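Local coordinates for protein uncharacterized HTH-type transcriptional regulator HI_0893 (Haemophilus influenzae, PDB 3QKX) that probably acts as a TetR-family transcriptional regulator, binding DNA through a helix-turn-helix domain and pairing as a dimer through its C-terminal domain, at residues P80-E83 with Q84-M88; N91-Y94 with F95-N99; I147-L150 with L151-T155; R181-R184 with A185-K188. All coordinates share one frame; numbering follows the deposited sequence. Where two conformers were deposited one is given.

Contact 1 of 4, residues P80-E83 with Q84-M88; sequences PFFE and QYRQM. With SO4 (sulfate ion), chain F.
E83 and R86 form a salt bridge one turn apart on the helix: E83 OE1 takes a hydrogen bond from R86 NH1 at 2.9 Å, on its syn lone pair. The two side chains run alongside each other, the carboxylate standing 83° from the guanidinium plane. Of its two oxygens OE1 alone bonds R86; E83 OE2 is 4.2 Å from R86 NH1. The outer edge of the guanidinium is turned to a sulfate ion, probably from the crystallisation liquor; NH1 of R86 reaches sulfate O2 at 3.0 Å and NH2 of R86 reaches sulfate O3 at 2.9 Å. With CG anti to the backbone N (chi1 175°) and the chain extended to NE, R86 passes the F82 ring, where its CD lies 4.1 Å from F82 CE2. These residues occupy the first turns of helix 81-98 in the TetR-type C-terminal domain, P80 holding the N-cap position. The carbonyl O of P80 receives the first i to i+4 bond, from Q84 N at 2.9 Å. Q84 lies beside F81, its OE1 3.6 Å from F81 CD1, while its NE2 turns back to the carbonyl of K79. Farther out, E176 forms a salt bridge with R86 NE and I179 packs on R86, both from helix 172-184. The same helix supplies W183, whose ring meets those of F82 and Y85, and S182, which hydrogen-bonds Y85 OH.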
loop_
_atom_site.group_PDB
_atom_site.type_symbol
_atom_site.label_atom_id
_atom_site.label_comp_id
_atom_site.label_asym_id
_atom_site.label_seq_id
_atom_site.Cartn_x
_atom_site.Cartn_y
_atom_site.Cartn_z
ATOM N N PRO A 80 -0.965 7.138 -28.423
ATOM C CA PRO A 80 -0.200 8.109 -27.657
ATOM C C PRO A 80 0.235 7.588 -26.297
ATOM O O PRO A 80 -0.401 6.693 -25.735
ATOM C CB PRO A 80 -1.191 9.270 -27.454
ATOM C CG PRO A 80 -2.242 9.081 -28.401
ATOM C CD PRO A 80 -2.330 7.634 -28.701
ATOM N N PHE A 81 1.269 8.197 -25.744
ATOM C CA PHE A 81 1.833 7.741 -24.481
ATOM C C PHE A 81 0.814 7.796 -23.357
ATOM O O PHE A 81 0.793 6.893 -22.503
ATOM C CB PHE A 81 3.099 8.545 -24.118
ATOM C CG PHE A 81 4.292 8.237 -25.020
ATOM C CD1 PHE A 81 4.905 6.984 -24.983
ATOM C CD2 PHE A 81 4.762 9.170 -25.930
ATOM C CE1 PHE A 81 5.978 6.678 -25.803
ATOM C CE2 PHE A 81 5.850 8.857 -26.774
ATOM C CZ PHE A 81 6.451 7.608 -26.697
ATOM N N PHE A 82 -0.050 8.820 -23.371
ATOM C CA PHE A 82 -1.154 8.902 -22.401
ATOM C C PHE A 82 -2.078 7.698 -22.496
ATOM O O PHE A 82 -2.430 7.114 -21.492
ATOM C CB PHE A 82 -1.987 10.172 -22.606
ATOM C CG PHE A 82 -3.203 10.220 -21.753
ATOM C CD1 PHE A 82 -3.089 10.208 -20.375
ATOM C CD2 PHE A 82 -4.475 10.236 -22.312
ATOM C CE1 PHE A 82 -4.243 10.232 -19.550
ATOM C CE2 PHE A 82 -5.638 10.256 -21.483
ATOM C CZ PHE A 82 -5.506 10.263 -20.117
ATOM N N GLU A 83 -2.476 7.338 -23.705
ATOM C CA GLU A 83 -3.344 6.170 -23.886
ATOM C C GLU A 83 -2.651 4.864 -23.489
ATOM O O GLU A 83 -3.316 3.947 -22.990
ATOM C CB GLU A 83 -3.873 6.076 -25.319
ATOM C CG GLU A 83 -4.804 7.237 -25.728
ATOM C CD GLU A 83 -6.090 7.356 -24.862
ATOM O OE1 GLU A 83 -6.491 6.360 -24.187
ATOM O OE2 GLU A 83 -6.690 8.464 -24.862
ATOM N N GLN A 84 -1.334 4.791 -23.685
ATOM C CA GLN A 84 -0.565 3.658 -23.202
ATOM C C GLN A 84 -0.600 3.623 -21.690
ATOM O O GLN A 84 -0.758 2.577 -21.100
ATOM C CB GLN A 84 0.885 3.709 -23.694
ATOM C CG GLN A 84 1.036 3.513 -25.195
ATOM C CD GLN A 84 2.455 3.797 -25.696
ATOM O OE1 GLN A 84 3.429 3.709 -24.938
ATOM N NE2 GLN A 84 2.572 4.119 -26.978
ATOM N N TYR A 85 -0.465 4.783 -21.068
ATOM C CA TYR A 85 -0.543 4.884 -19.627
ATOM C C TYR A 85 -1.967 4.580 -19.133
ATOM O O TYR A 85 -2.132 3.868 -18.174
ATOM C CB TYR A 85 -0.086 6.259 -19.153
ATOM C CG TYR A 85 -0.358 6.496 -17.681
ATOM C CD1 TYR A 85 0.525 6.079 -16.717
ATOM C CD2 TYR A 85 -1.490 7.194 -17.270
ATOM C CE1 TYR A 85 0.256 6.308 -15.342
ATOM C CE2 TYR A 85 -1.752 7.413 -15.932
ATOM C CZ TYR A 85 -0.881 6.963 -14.979
ATOM O OH TYR A 85 -1.167 7.203 -13.651
ATOM N N ARG A 86 -2.972 5.130 -19.804
ATOM C CA ARG A 86 -4.362 4.895 -19.451
ATOM C C ARG A 86 -4.728 3.425 -19.561
ATOM O O ARG A 86 -5.389 2.895 -18.691
ATOM C CB ARG A 86 -5.262 5.736 -20.345
ATOM C CG ARG A 86 -6.751 5.515 -20.174
ATOM C CD ARG A 86 -7.512 6.683 -20.730
ATOM N NE ARG A 86 -8.930 6.400 -20.800
ATOM C CZ ARG A 86 -9.572 5.859 -21.838
ATOM N NH1 ARG A 86 -8.942 5.502 -22.969
ATOM N NH2 ARG A 86 -10.878 5.642 -21.732
ATOM N N GLN A 87 -4.272 2.759 -20.610
ATOM C CA GLN A 87 -4.474 1.306 -20.734
ATOM C C GLN A 87 -3.872 0.572 -19.545
ATOM O O GLN A 87 -4.500 -0.312 -18.990
ATOM C CB GLN A 87 -3.833 0.787 -22.012
ATOM C CG GLN A 87 -4.089 -0.707 -22.322
ATOM C CD GLN A 87 -5.546 -0.974 -22.581
ATOM O OE1 GLN A 87 -6.085 -0.509 -23.561
ATOM N NE2 GLN A 87 -6.201 -1.664 -21.665
HETATM N N MSE A 88 -2.642 0.923 -19.182
HETATM C CA MSE A 88 -1.965 0.265 -18.066
HETATM C C MSE A 88 -2.711 0.511 -16.760
HETATM O O MSE A 88 -2.823 -0.385 -15.940
HETATM C CB MSE A 88 -0.502 0.733 -17.940
HETATM C CG MSE A 88 0.429 0.088 -18.939
HETATM SE SE MSE A 88 2.305 0.505 -18.558
HETATM C CE MSE A 88 2.322 2.413 -18.989
HETATM S S SO4 F . -11.736 4.097 -24.785
HETATM O O1 SO4 F . -10.663 3.204 -25.237
HETATM O O2 SO4 F . -11.292 5.493 -24.784
HETATM O O3 SO4 F . -12.157 3.692 -23.440
HETATM O O4 SO4 F . -12.884 3.997 -25.680
#

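Contact 2 of 4, residues N91-Y94 with F95-N99; sequences NIWY and FLQEN
I92 and L96 make the tightly packed flank of the last turns of helix 81-98, in the all-helical TetR-type C-terminal domain. Both are buried and run side by side, with I92 CG2 3.8 Å from L96 CD1; A156 and I157 of helix 154-165 pack on I92, and L106 of helix 100-109 on L96. Regular i to i+4 backbone bonds run beneath, such as Q97 N to W93 O at 3.0 Å.

Toward solvent the contact opens out through W93, which is buried, to Q97, which is exposed. In the modelled conformer of Q97, one of two and hence less certain, its CG sits over the indole in a CH-pi contact, 4.1 Å from the centroid of the W93 six-membered ring and 19° off its normal. The indole gets there because W93 CG is anti to the backbone N (chi1 171°), which swings it along the helix toward its C-terminal end. Y94 and E98 are exposed as well. The Y94 ring takes W93 CD1 over one face, 3.7 Å above the plane. E98 folds against the Y94 carbonyl, its N donating to Y94 O at 2.9 Å and its CD 3.3 Å from that oxygen; between the side chains the approach is loose, E98 OE2 lying 4.2 Å from Y94 CB.

The helix end is only partly exposed, F95 packing on T70 and I102. N99 leaves helical geometry and folds back, CG over one face of the F95 ring. Its ND2 donates to F95 O at 2.8 Å, in the carbonyl plane on a lone pair and nearly in the plane of its own amide.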
loop_
_atom_site.group_PDB
_atom_site.type_symbol
_atom_site.label_atom_id
_atom_site.label_comp_id
_atom_site.label_asym_id
_atom_site.label_seq_id
_atom_site.Cartn_x
_atom_site.Cartn_y
_atom_site.Cartn_z
ATOM N N ASN A 91 -5.819 -1.667 -16.932
ATOM C CA ASN A 91 -5.411 -3.056 -16.776
ATOM C C ASN A 91 -5.265 -3.409 -15.306
ATOM O O ASN A 91 -5.766 -4.429 -14.875
ATOM C CB ASN A 91 -4.080 -3.344 -17.446
ATOM C CG ASN A 91 -4.142 -3.321 -18.977
ATOM O OD1 ASN A 91 -5.194 -3.459 -19.579
ATOM N ND2 ASN A 91 -2.990 -3.104 -19.597
ATOM N N ILE A 92 -4.596 -2.549 -14.536
ATOM C CA ILE A 92 -4.393 -2.813 -13.121
ATOM C C ILE A 92 -5.706 -2.754 -12.372
ATOM O O ILE A 92 -5.976 -3.611 -11.541
ATOM C CB ILE A 92 -3.415 -1.804 -12.477
ATOM C CG1 ILE A 92 -2.015 -1.954 -13.067
ATOM C CG2 ILE A 92 -3.336 -2.016 -10.977
ATOM C CD1 ILE A 92 -0.982 -0.932 -12.473
ATOM N N TRP A 93 -6.512 -1.733 -12.669
ATOM C CA TRP A 93 -7.779 -1.487 -11.968
ATOM C C TRP A 93 -8.730 -2.644 -12.131
ATOM O O TRP A 93 -9.222 -3.198 -11.141
ATOM C CB TRP A 93 -8.430 -0.198 -12.486
ATOM C CG TRP A 93 -9.805 0.025 -11.991
ATOM C CD1 TRP A 93 -10.975 -0.174 -12.679
ATOM C CD2 TRP A 93 -10.182 0.461 -10.691
ATOM N NE1 TRP A 93 -12.044 0.120 -11.886
ATOM C CE2 TRP A 93 -11.589 0.514 -10.658
ATOM C CE3 TRP A 93 -9.476 0.814 -9.554
ATOM C CZ2 TRP A 93 -12.287 0.898 -9.536
ATOM C CZ3 TRP A 93 -10.191 1.197 -8.424
ATOM C CH2 TRP A 93 -11.570 1.236 -8.432
ATOM N N TYR A 94 -8.976 -3.025 -13.379
ATOM C CA TYR A 94 -9.886 -4.122 -13.665
ATOM C C TYR A 94 -9.321 -5.464 -13.256
ATOM O O TYR A 94 -10.088 -6.367 -12.991
ATOM C CB TYR A 94 -10.276 -4.152 -15.148
ATOM C CG TYR A 94 -11.142 -2.983 -15.541
ATOM C CD1 TYR A 94 -12.412 -2.810 -14.984
ATOM C CD2 TYR A 94 -10.700 -2.053 -16.474
ATOM C CE1 TYR A 94 -13.208 -1.728 -15.336
ATOM C CE2 TYR A 94 -11.472 -0.970 -16.825
ATOM C CZ TYR A 94 -12.722 -0.803 -16.256
ATOM O OH TYR A 94 -13.470 0.287 -16.629
ATOM N N PHE A 95 -7.995 -5.613 -13.227
ATOM C CA PHE A 95 -7.397 -6.877 -12.798
ATOM C C PHE A 95 -7.656 -7.128 -11.325
ATOM O O PHE A 95 -8.020 -8.261 -10.943
ATOM C CB PHE A 95 -5.901 -6.910 -13.057
ATOM C CG PHE A 95 -5.214 -8.106 -12.471
ATOM C CD1 PHE A 95 -5.282 -9.331 -13.099
ATOM C CD2 PHE A 95 -4.477 -8.003 -11.296
ATOM C CE1 PHE A 95 -4.645 -10.434 -12.573
ATOM C CE2 PHE A 95 -3.833 -9.115 -10.768
ATOM C CZ PHE A 95 -3.920 -10.320 -11.410
ATOM N N LEU A 96 -7.461 -6.087 -10.506
ATOM C CA LEU A 96 -7.648 -6.193 -9.063
ATOM C C LEU A 96 -9.103 -6.262 -8.696
ATOM O O LEU A 96 -9.450 -6.982 -7.770
ATOM C CB LEU A 96 -6.994 -5.035 -8.326
ATOM C CG LEU A 96 -5.458 -5.024 -8.381
ATOM C CD1 LEU A 96 -4.895 -3.700 -7.891
ATOM C CD2 LEU A 96 -4.867 -6.184 -7.580
ATOM N N GLN A 97 -9.961 -5.540 -9.422
ATOM C CA GLN A 97 -11.388 -5.674 -9.187
ATOM C C GLN A 97 -11.864 -7.089 -9.573
ATOM O O GLN A 97 -12.601 -7.706 -8.802
ATOM C CB GLN A 97 -12.179 -4.547 -9.877
ATOM C CG GLN A 97 -11.886 -3.110 -9.263
ATOM C CD GLN A 97 -12.385 -2.922 -7.808
ATOM O OE1 GLN A 97 -13.591 -2.902 -7.541
ATOM N NE2 GLN A 97 -11.445 -2.760 -6.877
ATOM N N GLU A 98 -11.401 -7.615 -10.700
ATOM C CA GLU A 98 -11.738 -8.995 -11.093
ATOM C C GLU A 98 -11.149 -10.069 -10.132
ATOM O O GLU A 98 -11.711 -11.135 -10.009
ATOM C CB GLU A 98 -11.342 -9.276 -12.582
ATOM C CG GLU A 98 -12.445 -8.852 -13.642
ATOM C CD GLU A 98 -11.903 -8.227 -15.006
ATOM O OE1 GLU A 98 -10.720 -8.443 -15.414
ATOM O OE2 GLU A 98 -12.701 -7.523 -15.684
ATOM N N ASN A 99 -10.028 -9.765 -9.468
ATOM C CA ASN A 99 -9.322 -10.722 -8.594
ATOM C C ASN A 99 -9.092 -10.162 -7.177
ATOM O O ASN A 99 -7.977 -9.837 -6.808
ATOM C CB ASN A 99 -7.996 -11.088 -9.218
ATOM C CG ASN A 99 -8.161 -11.729 -10.554
ATOM O OD1 ASN A 99 -8.383 -12.926 -10.646
ATOM N ND2 ASN A 99 -8.097 -10.930 -11.603
#

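Contact 3 of 4, residues I147-L150 with L151-T155; sequences ILFL and LSLKT
F149 and S152 are joined by the polar bonds that turn the chain out of helix 145-151. F149 O takes two backbone donors, S152 N and K154 N, both at 3.0 Å and from opposite faces of its carbonyl plane. The side chain of S152 makes a further bond: with chi1 at 60° its OG lies between the backbone N and the carbonyl carbon, and it donates to L148 O at 2.6 Å from above the carbonyl plane. One helical bond survives before this, L151 N to I147 O at 3.0 Å. Beyond S152, T155 OG1 donates to S152 O at 2.5 Å, nearly straight on, and T155 N bonds the same oxygen; W89 NE1 of helix 81-98 bonds T155 OG1 as well.

These bonds bridge a break between helices 145-151 and 154-165 at S152, which departs from helical phi/psi before the chain continues into helix 154-165. In the TetR-type C-terminal domain of this protein the break lies against the second subunit, whose N158 donates from ND2 to L150 O and whose T155 packs on L151.

The F149 ring makes the main aromatic contact. The CG of F149 is anti to its N (chi1 -179°), which carries the ring forward across the break, where F149 CE1 lies 3.4 Å from L153 CB. A backbone group, K154 N, stands 4.1 Å above the ring plane, over its centre. W127 of helix 126-137 meets F149 edge-to-face.

Two aliphatic pairs lie apart from the ring: K154 runs alongside L150, CD of K154 4.0 Å from CD2 of L150, and I147 CG2 lies 4.2 Å from L151 CD1.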
loop_
_atom_site.group_PDB
_atom_site.type_symbol
_atom_site.label_atom_id
_atom_site.label_comp_id
_atom_site.label_asym_id
_atom_site.label_seq_id
_atom_site.Cartn_x
_atom_site.Cartn_y
_atom_site.Cartn_z
ATOM N N ILE A 147 9.927 6.172 -8.649
ATOM C CA ILE A 147 9.292 7.415 -8.223
ATOM C C ILE A 147 8.150 7.757 -9.159
ATOM O O ILE A 147 7.031 8.039 -8.715
ATOM C CB ILE A 147 10.285 8.595 -8.156
ATOM C CG1 ILE A 147 11.210 8.448 -6.956
ATOM C CG2 ILE A 147 9.564 9.876 -8.028
ATOM C CD1 ILE A 147 12.435 9.343 -7.009
ATOM N N LEU A 148 8.408 7.684 -10.452
ATOM C CA LEU A 148 7.360 7.949 -11.422
ATOM C C LEU A 148 6.160 7.022 -11.211
ATOM O O LEU A 148 5.010 7.473 -11.198
ATOM C CB LEU A 148 7.901 7.793 -12.843
ATOM C CG LEU A 148 8.920 8.835 -13.313
ATOM C CD1 LEU A 148 9.459 8.397 -14.665
ATOM C CD2 LEU A 148 8.284 10.218 -13.395
ATOM N N PHE A 149 6.428 5.738 -11.019
ATOM C CA PHE A 149 5.361 4.794 -10.718
ATOM C C PHE A 149 4.573 5.203 -9.477
ATOM O O PHE A 149 3.360 5.251 -9.524
ATOM C CB PHE A 149 5.910 3.402 -10.525
ATOM C CG PHE A 149 4.847 2.367 -10.223
ATOM C CD1 PHE A 149 4.154 1.754 -11.242
ATOM C CD2 PHE A 149 4.570 1.991 -8.916
ATOM C CE1 PHE A 149 3.175 0.793 -10.968
ATOM C CE2 PHE A 149 3.601 1.013 -8.643
ATOM C CZ PHE A 149 2.914 0.420 -9.672
ATOM N N LEU A 150 5.273 5.546 -8.404
ATOM C CA LEU A 150 4.642 5.832 -7.123
ATOM C C LEU A 150 3.849 7.148 -7.130
ATOM O O LEU A 150 2.977 7.339 -6.277
ATOM C CB LEU A 150 5.675 5.800 -5.978
ATOM C CG LEU A 150 6.275 4.400 -5.683
ATOM C CD1 LEU A 150 7.473 4.504 -4.697
ATOM C CD2 LEU A 150 5.250 3.300 -5.175
ATOM N N LEU A 151 4.142 8.025 -8.101
ATOM C CA LEU A 151 3.360 9.243 -8.362
ATOM C C LEU A 151 2.172 9.030 -9.307
ATOM O O LEU A 151 1.332 9.916 -9.413
ATOM C CB LEU A 151 4.247 10.352 -8.962
ATOM C CG LEU A 151 5.300 11.022 -8.088
ATOM C CD1 LEU A 151 6.093 12.035 -8.905
ATOM C CD2 LEU A 151 4.691 11.704 -6.871
ATOM N N SER A 152 2.107 7.897 -10.009
ATOM C CA SER A 152 1.157 7.756 -11.129
ATOM C C SER A 152 0.361 6.415 -11.093
ATOM O O SER A 152 -0.725 6.344 -10.472
ATOM C CB SER A 152 1.880 7.947 -12.451
ATOM O OG SER A 152 2.916 6.990 -12.619
ATOM N N LEU A 153 0.901 5.355 -11.694
ATOM C CA LEU A 153 0.171 4.087 -11.747
ATOM C C LEU A 153 -0.186 3.574 -10.376
ATOM O O LEU A 153 -1.181 2.873 -10.225
ATOM C CB LEU A 153 0.967 2.993 -12.446
ATOM C CG LEU A 153 0.674 2.737 -13.896
ATOM C CD1 LEU A 153 1.371 1.429 -14.316
ATOM C CD2 LEU A 153 -0.811 2.669 -14.107
ATOM N N LYS A 154 0.627 3.912 -9.378
ATOM C CA LYS A 154 0.351 3.512 -8.006
ATOM C C LYS A 154 -1.063 3.830 -7.583
ATOM O O LYS A 154 -1.604 3.082 -6.806
ATOM C CB LYS A 154 1.338 4.158 -7.053
ATOM C CG LYS A 154 1.244 3.734 -5.598
ATOM C CD LYS A 154 1.364 2.247 -5.398
ATOM C CE LYS A 154 1.535 1.896 -3.929
ATOM N NZ LYS A 154 1.572 0.422 -3.690
ATOM N N THR A 155 -1.654 4.923 -8.093
ATOM C CA THR A 155 -3.034 5.307 -7.752
ATOM C C THR A 155 -4.048 4.190 -8.053
ATOM O O THR A 155 -4.953 3.934 -7.266
ATOM C CB THR A 155 -3.477 6.585 -8.492
ATOM O OG1 THR A 155 -3.207 6.457 -9.906
ATOM C CG2 THR A 155 -2.768 7.831 -7.920
#

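Contact 4 of 4, residues R181-R184 with A185-K188. With SO4 (sulfate ion), chain D.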
loop_
_atom_site.group_PDB
_atom_site.type_symbol
_atom_site.label_atom_id
_atom_site.label_comp_id
_atom_site.label_asym_id
_atom_site.label_seq_id
_atom_site.Cartn_x
_atom_site.Cartn_y
_atom_site.Cartn_z
ATOM N N ARG A 181 -5.318 12.803 -13.864
ATOM C CA ARG A 181 -4.627 13.586 -12.842
ATOM C C ARG A 181 -3.369 12.896 -12.357
ATOM O O ARG A 181 -2.370 13.568 -12.113
ATOM C CB ARG A 181 -5.565 13.878 -11.698
ATOM C CG ARG A 181 -6.555 14.940 -12.090
ATOM C CD ARG A 181 -7.573 15.180 -11.050
ATOM N NE ARG A 181 -8.424 16.304 -11.401
ATOM C CZ ARG A 181 -8.075 17.591 -11.321
ATOM N NH1 ARG A 181 -6.860 17.963 -10.905
ATOM N NH2 ARG A 181 -8.953 18.523 -11.665
ATOM N N SER A 182 -3.393 11.567 -12.227
ATOM C CA SER A 182 -2.168 10.837 -11.855
ATOM C C SER A 182 -1.088 10.951 -12.960
ATOM O O SER A 182 0.110 11.048 -12.669
ATOM C CB SER A 182 -2.488 9.383 -11.580
ATOM O OG SER A 182 -2.949 8.778 -12.753
ATOM N N TRP A 183 -1.536 10.936 -14.219
ATOM C CA TRP A 183 -0.682 11.224 -15.384
ATOM C C TRP A 183 -0.084 12.603 -15.299
ATOM O O TRP A 183 1.099 12.784 -15.533
ATOM C CB TRP A 183 -1.511 11.121 -16.643
ATOM C CG TRP A 183 -0.840 11.568 -17.925
ATOM C CD1 TRP A 183 -1.197 12.626 -18.695
ATOM C CD2 TRP A 183 0.196 10.901 -18.625
ATOM N NE1 TRP A 183 -0.424 12.682 -19.809
ATOM C CE2 TRP A 183 0.434 11.626 -19.802
ATOM C CE3 TRP A 183 0.948 9.762 -18.374
ATOM C CZ2 TRP A 183 1.417 11.271 -20.714
ATOM C CZ3 TRP A 183 1.926 9.404 -19.278
ATOM C CH2 TRP A 183 2.158 10.156 -20.434
ATOM N N ARG A 184 -0.923 13.564 -14.939
ATOM C CA ARG A 184 -0.524 14.963 -14.809
ATOM C C ARG A 184 0.685 15.122 -13.877
ATOM O O ARG A 184 1.572 15.926 -14.134
ATOM C CB ARG A 184 -1.696 15.781 -14.283
ATOM C CG ARG A 184 -1.618 17.216 -14.587
ATOM C CD ARG A 184 -2.712 18.000 -13.900
ATOM N NE ARG A 184 -4.068 17.724 -14.409
ATOM C CZ ARG A 184 -5.149 18.444 -14.076
ATOM N NH1 ARG A 184 -5.044 19.469 -13.222
ATOM N NH2 ARG A 184 -6.350 18.146 -14.583
ATOM N N ALA A 185 0.709 14.334 -12.805
ATOM C CA ALA A 185 1.787 14.356 -11.825
ATOM C C ALA A 185 3.174 13.982 -12.381
ATOM O O ALA A 185 4.195 14.369 -11.801
ATOM C CB ALA A 185 1.429 13.422 -10.663
ATOM N N ILE A 186 3.219 13.203 -13.459
ATOM C CA ILE A 186 4.514 12.774 -14.032
ATOM C C ILE A 186 4.846 13.419 -15.371
ATOM O O ILE A 186 5.817 13.007 -15.998
ATOM C CB ILE A 186 4.657 11.228 -14.138
ATOM C CG1 ILE A 186 3.571 10.627 -14.997
ATOM C CG2 ILE A 186 4.655 10.613 -12.765
ATOM C CD1 ILE A 186 3.837 9.211 -15.366
ATOM N N GLN A 187 4.079 14.438 -15.789
ATOM C CA GLN A 187 4.376 15.150 -17.039
ATOM C C GLN A 187 5.577 16.068 -16.831
ATOM O O GLN A 187 5.765 16.633 -15.740
ATOM C CB GLN A 187 3.168 15.957 -17.528
ATOM C CG GLN A 187 1.927 15.120 -17.831
ATOM C CD GLN A 187 0.924 15.840 -18.745
ATOM O OE1 GLN A 187 1.028 15.760 -19.970
ATOM N NE2 GLN A 187 -0.059 16.526 -18.146
ATOM N N LYS A 188 6.393 16.230 -17.874
ATOM C CA LYS A 188 7.600 17.083 -17.752
ATOM C C LYS A 188 7.202 18.483 -17.354
ATOM O O LYS A 188 6.147 18.973 -17.796
ATOM C CB LYS A 188 8.382 17.122 -19.058
ATOM C CG LYS A 188 9.812 17.624 -18.930
ATOM C CD LYS A 188 10.636 17.227 -20.146
ATOM C CE LYS A 188 12.145 17.415 -19.901
ATOM N NZ LYS A 188 12.576 18.865 -19.752
ATOM O OXT LYS A 188 7.896 19.128 -16.563
HETATM S S SO4 D . -11.359 17.250 -13.425
HETATM O O1 SO4 D . -10.573 18.183 -14.251
HETATM O O2 SO4 D . -11.562 17.792 -12.078
HETATM O O3 SO4 D . -10.713 15.936 -13.402
HETATM O O4 SO4 D . -12.684 17.089 -14.023
#
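The C-terminal end of helix 172-184 passes here into a type I beta turn from R184 to Q187. W183 and Q187 carry the side-chain contact: in the modelled conformer of Q187, one of two and so less certain, its CG lies over the indole face in a CH-pi contact, 4.1 Å from the centroid of the W183 five-membered ring and 19° off its normal. The two side chains cross at about a right angle. I186 CD1 also approaches W183, 4.2 Å from CE3. The i to i+4 pattern gives way: A185 N still bonds R181 O at 3.2 Å, I186 N reaches back only three residues to W183 O at 3.0 Å, and the turn's own bond, Q187 N to R184 O, is weak.

R184 bends at chi3 (-68°), which lays its NH2 over the face of the R181 guanidinium, 3.6 Å above the plane; E180 forms a salt bridge with that NH2. The edge of R181 grips a sulfate, probably from the crystallisation liquor, through NH2 to sulfate O2 at 2.7 Å and NE to sulfate O3 at 3.1 Å. Each R181 NH1 donates to the A185 and Q187 carbonyls of the other subunit, a helix C-terminus and turn built into the TetR-type dimer interface.

Overall arrangement
All four contacts lie in the C-terminal domain and follow one another along the chain. Contacts 1 and 2 share helix 81-98, their centres about 16 Å apart, near its start and at its end. Contact 3 joins helix 145-151 to helix 154-165, and contact 4 closes helix 172-184, the next helix. Contacts 3 and 4 are the closest pair, about 9 Å between centres, and both touch the second subunit. Contact 1 packs against both of them, whereas contact 2 meets contact 3 through I92 and L153 and stays about 10 Å from contact 4 at the nearest atoms. The segments of contacts 1 and 2 do not touch the second subunit; this part of helix 81-98 appears to back the elements that do.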